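Local coordinates for DNA repair protein XRCC1 (Homo sapiens, PDB 3LQC) that acts as a scaffold in DNA single-strand break repair, assembling repair complexes and binding poly-ADP-ribose chains, here represented by its N-terminal domain, at residues 118-122 and 123-127; 60-63 and 64-67. All coordinates share one frame; numbering follows the deposited sequence.

Contact 1 (118-122 and 123-127); sequences RAAAE and KRWDR
With chi1 at -51°, CG of W125 stands beside the backbone N and anti to the carbonyl carbon, and chi2 of 98° sets the rotation of the ring that presents NE1 to the carbonyl of A120 in the short helix 118-121. The bond from W125 NE1 to A120 O is 2.8 Å long with an N-H...O angle of 159°, and A120 O lies almost exactly in the indole plane, so the ring meets the helix by its edge. Beside it the benzo side of the ring approaches the methyl group of A120, with W125 CZ2 at 4.4 Å from A120 CB. The same carbonyl takes a second bond, from K123 N to A120 O at 3.1 Å. This donor sits well above the carbonyl plane, and the two N-H groups come from opposite faces of it. K123 touches A119 O with its CG (3.6 Å) beside the helix; beyond CG the extended chain leads away. A water lies within hydrogen-bonding distance of A121 O and K123 O, the latter at 2.8 Å, and probably links them. Further along the chain, D126 and R127 both face G73 in a classic beta bulge, and L87 of strand 85-92 packs on A120 and A121. The contact links helix 118-121 to strand 125-133 of the mixed sheet in the XRCC1 N-terminal domain; A120 O is held by two donors, and the buried indole N-H is satisfied.

Contact 2 (60-63 and 64-67); sequences IGND and GSAF
Strand 57-63 ends at D63, and the chain turns at G64, whose positive phi of 94° lies where a side chain would press on the preceding carbonyl oxygen; glycine suits this backbone. S65 returns to an extended conformation, which sets its N-H and its carbonyl within range of the N62 side chain. That side chain points into the turn, CG being anti to the backbone N (chi1 -175°), and its amide spans the bend instead of following the strand. N62 OD1 accepts from S65 N at 2.7 Å, with the donor in the carbonyl plane and on a lone pair. This bond from an asparagine oxygen to the N-H three residues on bridges the corner. From the other branch of the amide, N62 ND2 gives a weak bond to S65 O at 2.9 Å, with an N-H...O angle of only 122°. The two bonds together engage both ends of the amide with one residue and should limit its rotation. S65 CB also comes within 3.0 Å of N62 OD1, a close approach that accompanies the bond to S65 N. The hydroxyl itself is turned to another partner: S65 OG is hydrogen-bonded to the carbonyl of G143. Beyond the corner, the CB of A66 sits over one face of the F67 ring, 4.0 Å above its plane, and these two residues form a classic beta bulge facing S133. The turn thus carries the chain from the middle strand of the antiparallel sheet, flanked by 108-111 and 143-150, to strand 67-73 of the mixed sheet, while F93 and M94 pack on N62 and C132 of strand 125-133 meets S65.

From the N terminus, the chain first reaches contact 2, where strand 57-63 passes through a tight turn into strand 67-73, crossing from one sheet to the other. It then runs through strand 85-92, helix 96-101 and strand 108-111 before contact 1 joins helix 118-121 to the start of strand 125-133. The two contacts lie in series, neither nested nor crossed, with centres 23 Å apart on opposite sides of the chain's centre. They do not touch, yet the strands they lead into, 67-73 and 125-133, are antiparallel neighbours in the mixed sheet: contact 2 closes the 63-67 connection between the sheets, and contact 1 the connection from helix to strand.

Contact 1 (118-122 and 123-127)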
loop_
_atom_site.group_PDB
_atom_site.type_symbol
_atom_site.label_atom_id
_atom_site.label_comp_id
_atom_site.label_asym_id
_atom_site.label_seq_id
_atom_site.Cartn_x
_atom_site.Cartn_y
_atom_site.Cartn_z
ATOM N N ARG A 118 -2.390 12.482 15.761
ATOM C CA ARG A 118 -2.928 13.485 16.682
ATOM C C ARG A 118 -2.468 13.301 18.133
ATOM O O ARG A 118 -1.947 14.227 18.742
ATOM C CB ARG A 118 -4.460 13.540 16.597
ATOM N N ALA A 119 -2.662 12.107 18.682
ATOM C CA ALA A 119 -2.265 11.829 20.057
ATOM C C ALA A 119 -0.833 12.281 20.329
ATOM O O ALA A 119 -0.525 12.780 21.408
ATOM C CB ALA A 119 -2.417 10.348 20.367
ATOM N N ALA A 120 0.038 12.099 19.343
ATOM C CA ALA A 120 1.437 12.472 19.485
ATOM C C ALA A 120 1.647 13.963 19.262
ATOM O O ALA A 120 2.411 14.603 19.981
ATOM C CB ALA A 120 2.305 11.665 18.520
ATOM N N ALA A 121 0.985 14.518 18.258
ATOM C CA ALA A 121 1.158 15.931 17.952
ATOM C C ALA A 121 0.613 16.803 19.082
ATOM O O ALA A 121 0.934 17.987 19.179
ATOM C CB ALA A 121 0.490 16.278 16.640
ATOM N N GLU A 122 -0.200 16.201 19.941
ATOM C CA GLU A 122 -0.845 16.922 21.028
ATOM C C GLU A 122 0.124 17.114 22.187
ATOM O O GLU A 122 -0.035 18.027 22.991
ATOM C CB GLU A 122 -2.082 16.155 21.517
ATOM C CG GLU A 122 -3.305 17.030 21.758
ATOM C CD GLU A 122 -4.284 17.022 20.583
ATOM O OE1 GLU A 122 -4.518 18.097 19.979
ATOM O OE2 GLU A 122 -4.819 15.933 20.268
ATOM N N LYS A 123 1.127 16.250 22.272
ATOM C CA LYS A 123 2.043 16.276 23.402
ATOM C C LYS A 123 3.295 17.094 23.127
ATOM O O LYS A 123 3.462 17.651 22.044
ATOM C CB LYS A 123 2.423 14.863 23.814
ATOM C CG LYS A 123 1.250 14.052 24.321
ATOM C CD LYS A 123 1.745 12.772 24.982
ATOM C CE LYS A 123 0.626 12.050 25.710
ATOM N NZ LYS A 123 1.172 11.206 26.811
ATOM N N ARG A 124 4.162 17.183 24.127
ATOM C CA ARG A 124 5.430 17.892 23.975
ATOM C C ARG A 124 6.573 16.900 24.102
ATOM O O ARG A 124 6.455 15.882 24.790
ATOM C CB ARG A 124 5.565 19.004 25.012
ATOM C CG ARG A 124 4.420 19.994 24.981
ATOM C CD ARG A 124 4.541 21.045 26.073
ATOM N NE ARG A 124 3.513 22.066 25.909
ATOM C CZ ARG A 124 3.662 23.165 25.175
ATOM N NH1 ARG A 124 4.808 23.397 24.546
ATOM N NH2 ARG A 124 2.668 24.037 25.080
ATOM N N TRP A 125 7.678 17.198 23.434
ATOM C CA TRP A 125 8.734 16.219 23.272
ATOM C C TRP A 125 10.077 16.907 23.262
ATOM O O TRP A 125 10.187 18.035 22.794
ATOM C CB TRP A 125 8.532 15.482 21.948
ATOM C CG TRP A 125 7.143 14.941 21.770
ATOM C CD1 TRP A 125 6.113 15.513 21.073
ATOM C CD2 TRP A 125 6.633 13.716 22.314
ATOM N NE1 TRP A 125 5.003 14.714 21.143
ATOM C CE2 TRP A 125 5.289 13.614 21.895
ATOM C CE3 TRP A 125 7.179 12.706 23.111
ATOM C CZ2 TRP A 125 4.492 12.528 22.248
ATOM C CZ3 TRP A 125 6.385 11.630 23.456
ATOM C CH2 TRP A 125 5.052 11.549 23.025
ATOM N N ASP A 126 11.101 16.243 23.777
ATOM C CA ASP A 126 12.453 16.790 23.674
ATOM C C ASP A 126 13.385 15.846 22.926
ATOM O O ASP A 126 14.596 16.053 22.893
ATOM C CB ASP A 126 13.019 17.165 25.046
ATOM C CG ASP A 126 13.213 15.969 25.954
ATOM O OD1 ASP A 126 12.789 14.854 25.596
ATOM O OD2 ASP A 126 13.791 16.154 27.040
ATOM N N ARG A 127 12.805 14.809 22.329
ATOM C CA ARG A 127 13.528 13.956 21.392
ATOM C C ARG A 127 12.786 13.869 20.060
ATOM O O ARG A 127 11.607 13.514 20.011
ATOM C CB ARG A 127 13.736 12.561 21.977
ATOM C CG ARG A 127 14.561 12.550 23.250
ATOM C CD ARG A 127 15.995 12.971 22.985
ATOM N NE ARG A 127 16.789 12.940 24.214
ATOM C CZ ARG A 127 16.998 13.994 24.998
ATOM N NH1 ARG A 127 16.478 15.172 24.680
ATOM N NH2 ARG A 127 17.729 13.875 26.098
HETATM O O HOH W 1 4.021 17.462 19.309
#

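Contact 2 (60-63 and 64-67)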
loop_
_atom_site.group_PDB
_atom_site.type_symbol
_atom_site.label_atom_id
_atom_site.label_comp_id
_atom_site.label_asym_id
_atom_site.label_seq_id
_atom_site.Cartn_x
_atom_site.Cartn_y
_atom_site.Cartn_z
ATOM N N ILE A 60 9.118 18.560 5.075
ATOM C CA ILE A 60 10.263 17.705 4.815
ATOM C C ILE A 60 10.721 17.835 3.372
ATOM O O ILE A 60 9.925 17.706 2.445
ATOM C CB ILE A 60 9.928 16.238 5.109
ATOM C CG1 ILE A 60 9.648 16.063 6.599
ATOM C CG2 ILE A 60 11.059 15.322 4.656
ATOM C CD1 ILE A 60 9.273 14.673 6.980
ATOM N N GLY A 61 12.008 18.105 3.193
ATOM C CA GLY A 61 12.594 18.184 1.872
ATOM C C GLY A 61 13.518 17.007 1.664
ATOM O O GLY A 61 14.552 16.900 2.319
ATOM N N ASN A 62 13.151 16.120 0.749
ATOM C CA ASN A 62 13.904 14.896 0.567
ATOM C C ASN A 62 15.266 15.142 -0.056
ATOM O O ASN A 62 15.471 16.123 -0.767
ATOM C CB ASN A 62 13.123 13.885 -0.271
ATOM C CG ASN A 62 13.831 12.542 -0.370
ATOM O OD1 ASN A 62 14.453 12.084 0.586
ATOM N ND2 ASN A 62 13.745 11.908 -1.530
ATOM N N ASP A 63 16.202 14.253 0.235
ATOM C CA ASP A 63 17.453 14.216 -0.504
ATOM C C ASP A 63 17.816 12.770 -0.804
ATOM O O ASP A 63 18.836 12.263 -0.331
ATOM C CB ASP A 63 18.586 14.894 0.259
ATOM C CG ASP A 63 19.897 14.876 -0.511
ATOM O OD1 ASP A 63 19.857 14.964 -1.756
ATOM O OD2 ASP A 63 20.967 14.779 0.130
ATOM N N GLY A 64 16.953 12.109 -1.570
ATOM C CA GLY A 64 17.237 10.783 -2.087
ATOM C C GLY A 64 16.712 9.637 -1.247
ATOM O O GLY A 64 17.033 8.483 -1.515
ATOM N N SER A 65 15.921 9.948 -0.225
ATOM C CA SER A 65 15.316 8.917 0.612
ATOM C C SER A 65 14.075 8.364 -0.074
ATOM O O SER A 65 13.367 9.098 -0.759
ATOM C CB SER A 65 14.907 9.491 1.971
ATOM O OG SER A 65 16.027 9.860 2.741
ATOM N N ALA A 66 13.798 7.077 0.123
ATOM C CA ALA A 66 12.556 6.494 -0.365
ATOM C C ALA A 66 11.426 6.764 0.618
ATOM O O ALA A 66 10.307 7.086 0.215
ATOM C CB ALA A 66 12.714 5.004 -0.597
ATOM N N PHE A 67 11.725 6.624 1.907
ATOM C CA PHE A 67 10.733 6.843 2.958
ATOM C C PHE A 67 11.316 7.723 4.040
ATOM O O PHE A 67 12.513 7.695 4.279
ATOM C CB PHE A 67 10.292 5.523 3.594
ATOM C CG PHE A 67 10.065 4.420 2.614
ATOM C CD1 PHE A 67 9.137 4.559 1.598
ATOM C CD2 PHE A 67 10.780 3.231 2.714
ATOM C CE1 PHE A 67 8.926 3.545 0.694
ATOM C CE2 PHE A 67 10.577 2.200 1.802
ATOM C CZ PHE A 67 9.646 2.357 0.794
#